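Local coordinates for protein KLLA0B12012p (Kluyveromyces lactis, PDB 6Y3P) that is a direct partner of the mRNA decapping enzyme Dcp2 and probably binds ATP through its C-terminal tubulin-tyrosine-ligase-like ATP-grasp domain, the part crystallised here, at residues Arg292-Glu295 with Ile296-Gln299. Sequence-based numbering, arbitrary orientation.
Sequences RREE and IRTQ. With SO4 (sulfate ion), chain D.
The guanidinium of Arg297 has the carboxylate of Glu294 at its edge, while the backbone O of Arg293 lies 3.8 Å over one face, nearer its margin, and accepts the helical bond from N of Arg297. At the edge, NH1 of Arg297 gives a salt-bridging hydrogen bond of 3.0 Å to OE1 of Glu294. The bond lies in the guanidinium plane but reaches the oxygen from above the carboxylate, the two planes standing 50° apart, and is not straight (N-H...O 136°). Glu294 gets there by a bend at chi2 (45°) that turns its carboxylate back to the guanidinium edge, OE2 lying 3.8 Å from CD of Arg297. NH2 of Arg297 pairs with Asp283, which also takes NH1 of Arg293, so one carboxylate gathers both arginines. An alanine in place of Arg297 would probably leave Glu294 without its salt-bridge mate and Asp283 with one cation fewer. The edge of the Arg293 guanidinium faces a sulfate, probably from the crystallisation liquor: NH1 of Arg293 donates to its O3 at 2.8 Å, Lys286 binds the same ion, and NE of Arg293 is held by the backbone O of Ile288. A second salt bridge joins NH1 of Arg292 to OE1 of Glu295 (3.0 Å). Farther along, O of Glu294 accepts from both N and OG1 of Thr298, each at 2.9 Å, the hydroxyl coming from above the carbonyl plane. O of Glu295 takes N of Gln299 and, weakly, NE2 of the same residue at 3.2 Å; NE2 also donates to O of Tyr339, and OE1 accepts from N of Val341. These i to i+4 backbone bonds, with two i, i+3 salt bridges alongside, mark a regular alpha-helix, here the early turns of helix 290-313, where Arg297 touches Asp233 and Met235 on strand 228-239 of the larger antiparallel sheet.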
loop_
_atom_site.group_PDB
_atom_site.type_symbol
_atom_site.label_atom_id
_atom_site.label_comp_id
_atom_site.label_asym_id
_atom_site.label_seq_id
_atom_site.Cartn_x
_atom_site.Cartn_y
_atom_site.Cartn_z
ATOM N N ARG A 292 -7.907 9.411 18.946
ATOM C CA ARG A 292 -8.101 8.217 18.135
ATOM C C ARG A 292 -7.395 8.402 16.797
ATOM O O ARG A 292 -6.765 7.473 16.317
ATOM C CB ARG A 292 -9.581 7.899 17.942
ATOM C CG ARG A 292 -10.293 7.456 19.210
ATOM C CD ARG A 292 -9.607 6.314 19.944
ATOM N NE ARG A 292 -10.608 5.542 20.670
ATOM C CZ ARG A 292 -10.474 4.279 21.050
ATOM N NH1 ARG A 292 -9.346 3.629 20.823
ATOM N NH2 ARG A 292 -11.480 3.649 21.637
ATOM N N ARG A 293 -7.430 9.622 16.237
ATOM C CA ARG A 293 -6.693 9.939 15.009
ATOM C C ARG A 293 -5.176 9.757 15.231
ATOM O O ARG A 293 -4.504 9.200 14.368
ATOM C CB ARG A 293 -7.004 11.370 14.537
ATOM C CG ARG A 293 -8.238 11.428 13.660
ATOM C CD ARG A 293 -8.507 12.814 13.164
ATOM N NE ARG A 293 -9.477 13.443 14.052
ATOM C CZ ARG A 293 -9.295 14.595 14.670
ATOM N NH1 ARG A 293 -8.183 15.291 14.478
ATOM N NH2 ARG A 293 -10.212 15.059 15.492
ATOM N N GLU A 294 -4.666 10.160 16.420
ATOM C CA GLU A 294 -3.255 10.035 16.782
ATOM C C GLU A 294 -2.818 8.582 16.985
ATOM O O GLU A 294 -1.727 8.216 16.547
ATOM C CB GLU A 294 -2.913 10.911 17.997
ATOM C CG GLU A 294 -1.490 11.465 17.961
ATOM C CD GLU A 294 -0.972 12.049 16.650
ATOM O OE1 GLU A 294 -1.544 13.057 16.167
ATOM O OE2 GLU A 294 0.029 11.508 16.120
ATOM N N GLU A 295 -3.691 7.756 17.578
ATOM C CA GLU A 295 -3.485 6.326 17.808
ATOM C C GLU A 295 -3.445 5.603 16.451
ATOM O O GLU A 295 -2.659 4.664 16.280
ATOM C CB GLU A 295 -4.632 5.758 18.656
ATOM C CG GLU A 295 -4.466 5.913 20.157
ATOM C CD GLU A 295 -5.715 5.696 20.999
ATOM O OE1 GLU A 295 -6.653 5.011 20.525
ATOM O OE2 GLU A 295 -5.748 6.202 22.147
ATOM N N ILE A 296 -4.282 6.050 15.477
ATOM C CA ILE A 296 -4.283 5.479 14.133
ATOM C C ILE A 296 -2.919 5.821 13.442
ATOM O O ILE A 296 -2.347 4.994 12.721
ATOM C CB ILE A 296 -5.542 5.975 13.356
ATOM C CG1 ILE A 296 -6.797 5.192 13.809
ATOM C CG2 ILE A 296 -5.368 5.892 11.831
ATOM C CD1 ILE A 296 -8.249 5.888 13.413
ATOM N N ARG A 297 -2.401 7.029 13.697
ATOM C CA ARG A 297 -1.127 7.455 13.118
ATOM C C ARG A 297 0.012 6.631 13.741
ATOM O O ARG A 297 0.869 6.140 13.026
ATOM C CB ARG A 297 -0.908 8.949 13.373
ATOM C CG ARG A 297 -1.031 9.802 12.132
ATOM C CD ARG A 297 -1.207 11.258 12.493
ATOM N NE ARG A 297 -2.423 11.746 11.855
ATOM C CZ ARG A 297 -3.374 12.447 12.461
ATOM N NH1 ARG A 297 -3.242 12.796 13.739
ATOM N NH2 ARG A 297 -4.459 12.817 11.794
ATOM N N THR A 298 -0.010 6.465 15.067
ATOM C CA THR A 298 0.968 5.680 15.826
ATOM C C THR A 298 1.003 4.251 15.284
ATOM O O THR A 298 2.072 3.814 14.863
ATOM C CB THR A 298 0.676 5.846 17.306
ATOM O OG1 THR A 298 0.822 7.247 17.557
ATOM C CG2 THR A 298 1.636 5.040 18.211
ATOM N N GLN A 299 -0.167 3.581 15.180
ATOM C CA GLN A 299 -0.279 2.234 14.567
ATOM C C GLN A 299 0.273 2.194 13.152
ATOM O O GLN A 299 0.969 1.239 12.803
ATOM C CB GLN A 299 -1.733 1.758 14.489
ATOM C CG GLN A 299 -2.428 1.568 15.822
ATOM C CD GLN A 299 -3.883 1.261 15.586
ATOM O OE1 GLN A 299 -4.237 0.169 15.115
ATOM N NE2 GLN A 299 -4.758 2.231 15.890
HETATM S S SO4 D . -8.886 18.977 16.026
HETATM O O1 SO4 D . -9.686 18.299 17.049
HETATM O O2 SO4 D . -7.867 19.810 16.672
HETATM O O3 SO4 D . -8.227 17.974 15.191
HETATM O O4 SO4 D . -9.765 19.815 15.197
#